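Side-chain contacts in putative TRAP PERIPLASMIC SOLUTE BINDING PROTEIN (PDB 4PBQ), which probably captures sugar acids such as L-gulonate in the periplasm and delivers them to a TRAP transporter: residues 209-212 with 213-217; 276-279 with 280-284; 244-248 with 249-253; 46-49 with 50-54. One frame throughout, in Å; residues are numbered along the deposited sequence.

Contact 1. Residues 209-212 with 213-217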
loop_
_atom_site.group_PDB
_atom_site.type_symbol
_atom_site.label_atom_id
_atom_site.label_comp_id
_atom_site.label_asym_id
_atom_site.label_seq_id
_atom_site.Cartn_x
_atom_site.Cartn_y
_atom_site.Cartn_z
ATOM N N TYR A 209 -2.775 9.537 -3.469
ATOM C CA TYR A 209 -2.945 10.433 -4.618
ATOM C C TYR A 209 -2.622 9.754 -5.953
ATOM O O TYR A 209 -3.368 9.916 -6.915
ATOM C CB TYR A 209 -2.070 11.692 -4.478
ATOM C CG TYR A 209 -2.707 12.811 -3.698
ATOM C CD1 TYR A 209 -3.790 13.512 -4.198
ATOM C CD2 TYR A 209 -2.195 13.192 -2.472
ATOM C CE1 TYR A 209 -4.357 14.571 -3.478
ATOM C CE2 TYR A 209 -2.766 14.209 -1.751
ATOM C CZ TYR A 209 -3.833 14.904 -2.260
ATOM O OH TYR A 209 -4.370 15.939 -1.505
HETATM N N MSE A 210 -1.500 9.032 -6.037
HETATM C CA MSE A 210 -1.103 8.502 -7.333
HETATM C C MSE A 210 -2.090 7.484 -7.848
HETATM O O MSE A 210 -2.406 7.498 -9.039
HETATM C CB MSE A 210 0.319 7.931 -7.336
HETATM C CG MSE A 210 1.361 8.991 -7.045
HETATM SE SE MSE A 210 3.184 8.342 -7.258
HETATM C CE MSE A 210 3.325 7.304 -5.637
ATOM N N LEU A 211 -2.624 6.632 -6.973
ATOM C CA LEU A 211 -3.673 5.717 -7.389
ATOM C C LEU A 211 -4.917 6.457 -7.913
ATOM O O LEU A 211 -5.496 6.095 -8.938
ATOM C CB LEU A 211 -4.035 4.790 -6.215
ATOM C CG LEU A 211 -5.020 3.634 -6.395
ATOM C CD1 LEU A 211 -6.482 4.054 -6.590
ATOM C CD2 LEU A 211 -4.564 2.756 -7.498
ATOM N N ILE A 212 -5.344 7.496 -7.202
ATOM C CA ILE A 212 -6.496 8.280 -7.613
ATOM C C ILE A 212 -6.329 8.857 -9.022
ATOM O O ILE A 212 -7.273 8.868 -9.807
ATOM C CB ILE A 212 -6.777 9.361 -6.562
ATOM C CG1 ILE A 212 -7.264 8.665 -5.299
ATOM C CG2 ILE A 212 -7.819 10.363 -7.058
ATOM C CD1 ILE A 212 -7.385 9.590 -4.091
ATOM N N LYS A 213 -5.116 9.277 -9.383
ATOM C CA LYS A 213 -4.898 9.763 -10.740
ATOM C C LYS A 213 -4.812 8.594 -11.716
ATOM O O LYS A 213 -5.474 8.603 -12.758
ATOM C CB LYS A 213 -3.615 10.577 -10.863
ATOM C CG LYS A 213 -3.468 11.205 -12.257
ATOM C CD LYS A 213 -2.090 11.760 -12.538
ATOM C CE LYS A 213 -2.004 12.137 -13.999
ATOM N NZ LYS A 213 -0.651 12.630 -14.442
ATOM N N ASP A 214 -3.932 7.635 -11.400
ATOM C CA ASP A 214 -3.549 6.587 -12.362
ATOM C C ASP A 214 -4.790 5.784 -12.747
ATOM O O ASP A 214 -4.921 5.331 -13.879
ATOM C CB ASP A 214 -2.573 5.606 -11.726
ATOM C CG ASP A 214 -1.163 6.183 -11.474
ATOM O OD1 ASP A 214 -0.814 7.290 -11.940
ATOM O OD2 ASP A 214 -0.387 5.457 -10.790
ATOM N N SER A 215 -5.662 5.559 -11.769
ATOM C CA SER A 215 -6.867 4.750 -11.968
ATOM C C SER A 215 -7.968 5.464 -12.745
ATOM O O SER A 215 -8.911 4.813 -13.220
ATOM C CB SER A 215 -7.456 4.358 -10.618
ATOM O OG SER A 215 -7.924 5.530 -9.960
ATOM N N GLY A 216 -7.858 6.786 -12.865
ATOM C CA GLY A 216 -8.920 7.597 -13.433
ATOM C C GLY A 216 -10.059 7.876 -12.447
ATOM O O GLY A 216 -11.058 8.486 -12.822
ATOM N N LEU A 217 -9.920 7.441 -11.197
ATOM C CA LEU A 217 -10.967 7.731 -10.197
ATOM C C LEU A 217 -11.211 9.228 -10.038
ATOM O O LEU A 217 -12.331 9.647 -9.722
ATOM C CB LEU A 217 -10.636 7.104 -8.834
ATOM C CG LEU A 217 -11.018 5.632 -8.729
ATOM C CD1 LEU A 217 -10.363 5.000 -7.484
ATOM C CD2 LEU A 217 -12.533 5.464 -8.688
#
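Ser215 turns its hydroxyl back onto the carbonyl of Leu211, one helical turn earlier, and the Leu211 side chain packs beside that link. OG donates to Leu211 O at 2.7 Å, while the backbone N of Ser215 reaches the same oxygen from the opposite face of the carbonyl plane at 2.9 Å, so two donors of one residue share a single acceptor. The first torsion makes this possible: with chi1 at 66°, OG sits between the backbone N and the carbonyl carbon and lies over the preceding turn. Ser215 OG also accepts from Leu217 N at 3.0 Å, in a nearly straight bond (160°). Its donor and acceptor sides are therefore both engaged, which should fix its rotation.

Beside this polar link, Leu211 and Leu217 slant across one another and meet through their CD1 methyls, 4.1 Å apart. Leu211 CD1 also comes within 4.0 Å of Ser215 OG, laying an apolar branch against the hydroxyl. Leu217 continues onto Val193, Phe194 and Leu197 of helix 193-198, and the side chain of Leu211 lies about 6 Å from the bound L-gulonate. On another side of the helix, Asp214 folds its carboxylate near Met210 O, whose hydrogen bond comes from the backbone N of Asp214 at 2.8 Å.

Past Ser215 the chain leaves helical geometry at Gly216, which has positive phi. By accepting from Leu217 N, two residues on, Ser215 forms an ST turn at the C-terminal end of the short helix 209-214, close to the sugar-acid pocket of this family 7 solute-binding protein.

Contact 2. Residues 276-279 with 280-284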
loop_
_atom_site.group_PDB
_atom_site.type_symbol
_atom_site.label_atom_id
_atom_site.label_comp_id
_atom_site.label_asym_id
_atom_site.label_seq_id
_atom_site.Cartn_x
_atom_site.Cartn_y
_atom_site.Cartn_z
ATOM N N VAL A 276 1.557 14.769 -9.149
ATOM C CA VAL A 276 0.176 14.329 -9.254
ATOM C C VAL A 276 -0.737 15.247 -8.466
ATOM O O VAL A 276 -1.848 15.568 -8.896
ATOM C CB VAL A 276 0.038 12.870 -8.798
ATOM C CG1 VAL A 276 -1.411 12.534 -8.561
ATOM C CG2 VAL A 276 0.649 11.936 -9.866
ATOM N N LYS A 277 -0.267 15.697 -7.314
ATOM C CA LYS A 277 -1.044 16.647 -6.522
ATOM C C LYS A 277 -1.319 17.943 -7.323
ATOM O O LYS A 277 -2.419 18.457 -7.316
ATOM C CB LYS A 277 -0.317 16.954 -5.219
ATOM C CG LYS A 277 -0.396 15.826 -4.182
ATOM C CD LYS A 277 0.340 16.185 -2.900
ATOM C CE LYS A 277 -0.441 17.198 -2.069
ATOM N NZ LYS A 277 0.181 17.415 -0.724
ATOM N N ASP A 278 -0.311 18.449 -8.017
ATOM C CA ASP A 278 -0.467 19.623 -8.859
ATOM C C ASP A 278 -1.442 19.350 -10.014
ATOM O O ASP A 278 -2.300 20.180 -10.314
ATOM C CB ASP A 278 0.885 20.051 -9.409
ATOM C CG ASP A 278 0.836 21.415 -10.087
ATOM O OD1 ASP A 278 0.507 22.397 -9.396
ATOM O OD2 ASP A 278 1.107 21.486 -11.300
ATOM N N TYR A 279 -1.275 18.196 -10.662
ATOM C CA TYR A 279 -2.160 17.763 -11.741
ATOM C C TYR A 279 -3.630 17.793 -11.294
ATOM O O TYR A 279 -4.506 18.348 -11.981
ATOM C CB TYR A 279 -1.780 16.343 -12.188
ATOM C CG TYR A 279 -2.630 15.795 -13.318
ATOM C CD1 TYR A 279 -3.876 15.230 -13.063
ATOM C CD2 TYR A 279 -2.175 15.816 -14.618
ATOM C CE1 TYR A 279 -4.655 14.746 -14.071
ATOM C CE2 TYR A 279 -2.954 15.323 -15.645
ATOM C CZ TYR A 279 -4.190 14.791 -15.363
ATOM O OH TYR A 279 -4.990 14.294 -16.367
ATOM N N LEU A 280 -3.901 17.174 -10.152
ATOM C CA LEU A 280 -5.270 17.076 -9.657
ATOM C C LEU A 280 -5.843 18.437 -9.262
ATOM O O LEU A 280 -7.037 18.684 -9.414
ATOM C CB LEU A 280 -5.334 16.095 -8.487
ATOM C CG LEU A 280 -5.066 14.653 -8.931
ATOM C CD1 LEU A 280 -4.911 13.709 -7.746
ATOM C CD2 LEU A 280 -6.194 14.163 -9.840
ATOM N N ALA A 281 -4.990 19.342 -8.818
ATOM C CA ALA A 281 -5.438 20.712 -8.581
ATOM C C ALA A 281 -5.923 21.392 -9.863
ATOM O O ALA A 281 -6.723 22.326 -9.824
ATOM C CB ALA A 281 -4.329 21.529 -7.951
ATOM N N LYS A 282 -5.433 20.930 -11.000
ATOM C CA LYS A 282 -5.601 21.690 -12.240
ATOM C C LYS A 282 -6.499 20.995 -13.263
ATOM O O LYS A 282 -6.582 21.430 -14.415
ATOM C CB LYS A 282 -4.210 21.982 -12.843
ATOM C CG LYS A 282 -3.419 22.980 -11.991
ATOM C CD LYS A 282 -1.965 23.080 -12.390
ATOM C CE LYS A 282 -1.262 24.208 -11.621
ATOM N NZ LYS A 282 0.196 24.238 -11.858
ATOM N N HIS A 283 -7.221 19.967 -12.830
ATOM C CA HIS A 283 -8.107 19.240 -13.734
ATOM C C HIS A 283 -9.527 19.150 -13.199
ATOM O O HIS A 283 -10.246 18.209 -13.522
ATOM C CB HIS A 283 -7.574 17.842 -14.032
ATOM C CG HIS A 283 -6.417 17.839 -14.991
ATOM N ND1 HIS A 283 -5.151 18.226 -14.621
ATOM C CD2 HIS A 283 -6.345 17.525 -16.307
ATOM C CE1 HIS A 283 -4.343 18.151 -15.663
ATOM N NE2 HIS A 283 -5.046 17.736 -16.703
ATOM N N GLY A 284 -9.900 20.112 -12.366
ATOM C CA GLY A 284 -11.278 20.257 -11.932
ATOM C C GLY A 284 -11.570 19.706 -10.549
ATOM O O GLY A 284 -12.629 19.998 -10.000
#
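Tyr279 and His283 lie face to face with ring centroids 3.6 Å apart and planes only 13° from parallel, a closely packed part of this helix end. Tyr279 CZ sits over the centre of the imidazole, whereas His283 CE1 lies over the phenol nearer its rim. The imidazole is also held at its edge: ND1 donates to Tyr279 O at 2.7 Å, with the oxygen close to the ring plane. Lys282 N reaches that carbonyl from the opposite face, so one oxygen receives two donors as the helix runs out. The Tyr279 ring reaches this face of the imidazole because chi1 (-179°) sets CG opposite the backbone N.

The solvent side is looser. There Asp278 and the extended Lys282 cross at an angle, and NZ forms a salt bridge to the carboxylate, 3.0 Å from OD2 on its syn lone pair, with a weaker bond to OD1. Both residues are exposed, and a single salt bridge joins their side chains.

Toward the interior, the side chains of Val276 and Leu280 lie side by side, CG1 and CD1 3.8 Å apart. This end of helix 248-281 packs against helix 209-214, through Val276 on Met210 and Leu280 on Tyr209, while the hydroxyl of Tyr279 bonds to that of Tyr218, in the loop after helix 209-214.

Contact 3. Residues 244-248 with 249-253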
loop_
_atom_site.group_PDB
_atom_site.type_symbol
_atom_site.label_atom_id
_atom_site.label_comp_id
_atom_site.label_asym_id
_atom_site.label_seq_id
_atom_site.Cartn_x
_atom_site.Cartn_y
_atom_site.Cartn_z
ATOM N N ASN A 244 13.537 -20.679 -2.878
ATOM C CA ASN A 244 14.301 -21.836 -2.445
ATOM C C ASN A 244 14.894 -22.654 -3.595
ATOM O O ASN A 244 15.579 -23.641 -3.360
ATOM C CB ASN A 244 13.444 -22.728 -1.542
ATOM C CG ASN A 244 13.212 -22.126 -0.170
ATOM O OD1 ASN A 244 13.939 -21.230 0.270
ATOM N ND2 ASN A 244 12.191 -22.622 0.520
ATOM N N LYS A 245 14.627 -22.237 -4.829
ATOM C CA LYS A 245 15.228 -22.849 -6.005
ATOM C C LYS A 245 16.403 -22.012 -6.519
ATOM O O LYS A 245 17.110 -22.417 -7.460
ATOM C CB LYS A 245 14.178 -22.963 -7.107
ATOM C CG LYS A 245 13.021 -23.924 -6.801
ATOM C CD LYS A 245 11.956 -23.809 -7.923
ATOM C CE LYS A 245 10.699 -24.577 -7.608
ATOM N NZ LYS A 245 10.937 -26.042 -7.520
ATOM N N ILE A 246 16.618 -20.866 -5.877
ATOM C CA ILE A 246 17.629 -19.912 -6.314
ATOM C C ILE A 246 18.814 -20.006 -5.376
ATOM O O ILE A 246 18.693 -19.766 -4.178
ATOM C CB ILE A 246 17.061 -18.493 -6.315
ATOM C CG1 ILE A 246 15.884 -18.388 -7.286
ATOM C CG2 ILE A 246 18.133 -17.479 -6.689
ATOM C CD1 ILE A 246 15.231 -17.033 -7.292
ATOM N N PRO A 247 19.998 -20.310 -5.919
ATOM C CA PRO A 247 21.145 -20.424 -5.016
ATOM C C PRO A 247 21.518 -19.072 -4.438
ATOM O O PRO A 247 21.218 -18.027 -5.031
ATOM C CB PRO A 247 22.273 -20.947 -5.915
ATOM C CG PRO A 247 21.846 -20.574 -7.311
ATOM C CD PRO A 247 20.336 -20.646 -7.308
ATOM N N LYS A 248 22.203 -19.091 -3.304
ATOM C CA LYS A 248 22.585 -17.858 -2.638
ATOM C C LYS A 248 23.338 -16.882 -3.553
ATOM O O LYS A 248 23.123 -15.673 -3.490
ATOM C CB LYS A 248 23.437 -18.164 -1.427
ATOM C CG LYS A 248 23.845 -16.946 -0.638
ATOM C CD LYS A 248 22.902 -16.741 0.526
ATOM C CE LYS A 248 23.340 -15.603 1.419
ATOM N NZ LYS A 248 22.213 -15.212 2.311
ATOM N N GLU A 249 24.220 -17.391 -4.398
ATOM C CA GLU A 249 24.966 -16.501 -5.299
ATOM C C GLU A 249 24.020 -15.654 -6.136
ATOM O O GLU A 249 24.282 -14.466 -6.389
ATOM C CB GLU A 249 25.830 -17.302 -6.271
ATOM C CG GLU A 249 27.045 -17.930 -5.716
ATOM C CD GLU A 249 27.969 -18.409 -6.823
ATOM O OE1 GLU A 249 27.473 -18.749 -7.941
ATOM O OE2 GLU A 249 29.192 -18.413 -6.563
ATOM N N ASP A 250 22.930 -16.276 -6.595
ATOM C CA ASP A 250 21.956 -15.578 -7.436
ATOM C C ASP A 250 21.019 -14.707 -6.574
ATOM O O ASP A 250 20.593 -13.638 -7.004
ATOM C CB ASP A 250 21.133 -16.573 -8.265
ATOM C CG ASP A 250 21.913 -17.200 -9.403
ATOM O OD1 ASP A 250 23.015 -16.714 -9.736
ATOM O OD2 ASP A 250 21.398 -18.184 -9.989
ATOM N N GLN A 251 20.704 -15.177 -5.361
ATOM C CA GLN A 251 19.870 -14.414 -4.440
ATOM C C GLN A 251 20.499 -13.068 -4.105
ATOM O O GLN A 251 19.792 -12.079 -3.940
ATOM C CB GLN A 251 19.619 -15.191 -3.152
ATOM C CG GLN A 251 18.637 -16.341 -3.278
ATOM C CD GLN A 251 18.378 -17.005 -1.943
ATOM O OE1 GLN A 251 19.043 -16.702 -0.946
ATOM N NE2 GLN A 251 17.436 -17.947 -1.918
ATOM N N ILE A 252 21.823 -13.031 -3.994
ATOM C CA ILE A 252 22.541 -11.784 -3.745
ATOM C C ILE A 252 22.282 -10.771 -4.868
ATOM O O ILE A 252 22.134 -9.566 -4.612
ATOM C CB ILE A 252 24.042 -12.064 -3.598
ATOM C CG1 ILE A 252 24.302 -12.685 -2.228
ATOM C CG2 ILE A 252 24.897 -10.779 -3.778
ATOM C CD1 ILE A 252 25.642 -13.427 -2.145
ATOM N N ILE A 253 22.191 -11.264 -6.106
ATOM C CA ILE A 253 21.876 -10.389 -7.234
ATOM C C ILE A 253 20.424 -9.889 -7.152
ATOM O O ILE A 253 20.163 -8.721 -7.410
ATOM C CB ILE A 253 22.143 -11.088 -8.569
ATOM C CG1 ILE A 253 23.651 -11.381 -8.671
ATOM C CG2 ILE A 253 21.713 -10.203 -9.721
ATOM C CD1 ILE A 253 24.040 -12.208 -9.868
HETATM O O HOH W 1 16.425 -19.976 0.005
HETATM O O HOH W 2 20.021 -14.641 0.640
#
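Gln251 stretches back along the loop that leads into its helix, its CG packed 3.6 Å from CG2 of Ile246. Its chain is extended beyond CG (chi2 -176°), which carries the amide past the start of the helix, where two waters and a backbone carbonyl hold it. NE2 donates to Trp243 O and, at 3.0 Å, to a water that in turn donates to Asn244 OD1. The other end of the amide, OE1, accepts from a second water at 2.8 Å, itself the acceptor of Lys248 NZ. Lys248 bends at chi2 (96°), off the usual staggered positions, and its side chain stands at about a right angle to that of Gln251.

Pro247 is the N-cap residue of helix 248-281, and its carbonyl begins the helical pattern by accepting from Gln251 N at 2.9 Å, in the carbonyl plane; a weaker bond comes from Asp250 N. Asp250 has its CB 3.5 Å from Ile246 CG2, the two side chains crossing nearly perpendicularly. Its OD2 lies 3.6 Å from CG of the proline ring, and its charge is met by Lys58 in a salt bridge and by the hydroxyl of Tyr59, a residue against which Ile246 and Pro247 also pack.

Contact 4. Residues 46-49 with 50-54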
loop_
_atom_site.group_PDB
_atom_site.type_symbol
_atom_site.label_atom_id
_atom_site.label_comp_id
_atom_site.label_asym_id
_atom_site.label_seq_id
_atom_site.Cartn_x
_atom_site.Cartn_y
_atom_site.Cartn_z
ATOM N N TYR A 46 15.092 -1.026 -12.869
ATOM C CA TYR A 46 16.059 -1.356 -11.815
ATOM C C TYR A 46 15.974 -2.815 -11.365
ATOM O O TYR A 46 16.994 -3.481 -11.251
ATOM C CB TYR A 46 15.925 -0.396 -10.612
ATOM C CG TYR A 46 16.026 1.037 -11.051
ATOM C CD1 TYR A 46 17.198 1.523 -11.601
ATOM C CD2 TYR A 46 14.934 1.888 -10.970
ATOM C CE1 TYR A 46 17.279 2.820 -12.051
ATOM C CE2 TYR A 46 15.013 3.187 -11.418
ATOM C CZ TYR A 46 16.180 3.646 -11.945
ATOM O OH TYR A 46 16.260 4.942 -12.387
ATOM N N PHE A 47 14.776 -3.330 -11.136
ATOM C CA PHE A 47 14.651 -4.689 -10.637
ATOM C C PHE A 47 14.842 -5.673 -11.786
ATOM O O PHE A 47 15.756 -6.505 -11.758
ATOM C CB PHE A 47 13.294 -4.913 -9.954
ATOM C CG PHE A 47 13.208 -6.201 -9.209
ATOM C CD1 PHE A 47 14.018 -6.424 -8.083
ATOM C CD2 PHE A 47 12.332 -7.204 -9.605
ATOM C CE1 PHE A 47 13.977 -7.637 -7.396
ATOM C CE2 PHE A 47 12.263 -8.407 -8.903
ATOM C CZ PHE A 47 13.083 -8.624 -7.798
ATOM N N LYS A 48 13.999 -5.551 -12.803
ATOM C CA LYS A 48 14.017 -6.455 -13.955
ATOM C C LYS A 48 15.348 -6.372 -14.680
ATOM O O LYS A 48 16.002 -7.385 -14.911
ATOM C CB LYS A 48 12.892 -6.071 -14.916
ATOM C CG LYS A 48 12.856 -6.857 -16.197
ATOM C CD LYS A 48 11.658 -6.418 -17.036
ATOM C CE LYS A 48 11.675 -7.011 -18.441
ATOM N NZ LYS A 48 11.392 -8.462 -18.439
ATOM N N LYS A 49 15.761 -5.168 -15.038
ATOM C CA LYS A 49 17.007 -5.041 -15.785
ATOM C C LYS A 49 18.210 -5.563 -15.022
ATOM O O LYS A 49 19.066 -6.226 -15.592
ATOM C CB LYS A 49 17.249 -3.596 -16.221
ATOM C CG LYS A 49 16.544 -3.235 -17.484
ATOM C CD LYS A 49 16.947 -1.850 -17.991
ATOM C CE LYS A 49 16.043 -1.439 -19.143
ATOM N NZ LYS A 49 16.373 -0.100 -19.677
ATOM N N THR A 50 18.332 -5.227 -13.744
ATOM C CA THR A 50 19.485 -5.689 -12.979
ATOM C C THR A 50 19.561 -7.206 -12.980
ATOM O O THR A 50 20.607 -7.795 -13.252
ATOM C CB THR A 50 19.450 -5.179 -11.520
ATOM O OG1 THR A 50 19.543 -3.750 -11.519
ATOM C CG2 THR A 50 20.595 -5.778 -10.698
ATOM N N ILE A 51 18.450 -7.848 -12.651
ATOM C CA ILE A 51 18.450 -9.298 -12.563
ATOM C C ILE A 51 18.738 -9.938 -13.926
ATOM O O ILE A 51 19.595 -10.830 -14.038
ATOM C CB ILE A 51 17.122 -9.806 -11.992
ATOM C CG1 ILE A 51 17.082 -9.527 -10.484
ATOM C CG2 ILE A 51 16.955 -11.300 -12.222
ATOM C CD1 ILE A 51 15.668 -9.638 -9.862
ATOM N N GLU A 52 18.052 -9.483 -14.964
ATOM C CA GLU A 52 18.175 -10.159 -16.262
ATOM C C GLU A 52 19.595 -9.972 -16.811
ATOM O O GLU A 52 20.203 -10.907 -17.347
ATOM C CB GLU A 52 17.101 -9.630 -17.227
ATOM C CG GLU A 52 15.686 -10.023 -16.783
ATOM C CD GLU A 52 14.579 -9.600 -17.744
ATOM O OE1 GLU A 52 14.839 -8.857 -18.717
ATOM O OE2 GLU A 52 13.422 -10.017 -17.512
ATOM N N ASN A 53 20.148 -8.778 -16.663
ATOM C CA ASN A 53 21.517 -8.550 -17.140
ATOM C C ASN A 53 22.595 -9.248 -16.317
ATOM O O ASN A 53 23.506 -9.870 -16.860
ATOM C CB ASN A 53 21.827 -7.058 -17.204
ATOM C CG ASN A 53 21.146 -6.368 -18.363
ATOM O OD1 ASN A 53 21.081 -6.903 -19.467
ATOM N ND2 ASN A 53 20.656 -5.157 -18.123
ATOM N N GLU A 54 22.522 -9.122 -15.006
ATOM C CA GLU A 54 23.594 -9.593 -14.151
ATOM C C GLU A 54 23.538 -11.093 -13.836
ATOM O O GLU A 54 24.451 -11.627 -13.208
ATOM C CB GLU A 54 23.656 -8.722 -12.895
ATOM C CG GLU A 54 23.913 -7.266 -13.268
ATOM C CD GLU A 54 24.105 -6.311 -12.097
ATOM O OE1 GLU A 54 24.450 -6.776 -10.993
ATOM O OE2 GLU A 54 23.913 -5.080 -12.314
HETATM O O HOH W 3 13.293 -9.006 -20.985
#
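Lys48 and Glu52, one turn apart on helix 38-54, provide the ionic part of this contact. NZ lies 2.7 Å from Glu52 OE2, on the syn side but 23° out of the carboxylate plane. A bend at the end of the lysine (chi4 71°) turns the ammonium group to this oxygen. A water, accepting from NZ and donating to OE1, closes a second path between the two charges.

Among the hydrogen bonds, Thr50 stands out: OG1 donates to Tyr46 O at 2.6 Å, in the carbonyl plane. The backbone N of Thr50 gives that oxygen only a weak bond, at 3.3 Å, where the helix widens into a pi-type turn at 46-48. Regular spacing resumes with Ile51 N to Phe47 O and Glu52 N to Lys48 O.

The apolar part is a CH-pi contact. Ile51 CD1 stands over the face of the Phe47 ring, 3.6 Å from its centroid and 18° off the normal, with the two side chains pointing the same way.

In the beta-alpha-beta unit, helix 38-54 joins strands 25-30 and 59-64. Lys48 NZ and Glu52 OE2 each bond to the backbone of Ile61 on strand 59-64, while Tyr46 and Thr50 face helix 248-281.

In the fold
Each of these local contacts belongs to a helix or its end, but their chemistry follows their surroundings. Contacts 1 and 2, with centres 11 Å apart, touch directly: the ammonium of Lys213 makes a cation-pi contact with Tyr279, and Tyr209 packs on Lys277 and Leu280. Contacts 3 and 4 also meet, at Ile253 and Glu54. Helix 248-281 links the pairs, since contact 3 lies at its start and contact 2 at its end, with centres about 44 Å apart and on opposite sides of the chain's centre. Contacts 1, 2 and 4 are all partly buried, contact 1 with no exposed residue and near the bound L-gulonate; contact 3 is a surface contact bridged by waters; contacts 2 and 4 each combine a salt bridge with aromatic packing.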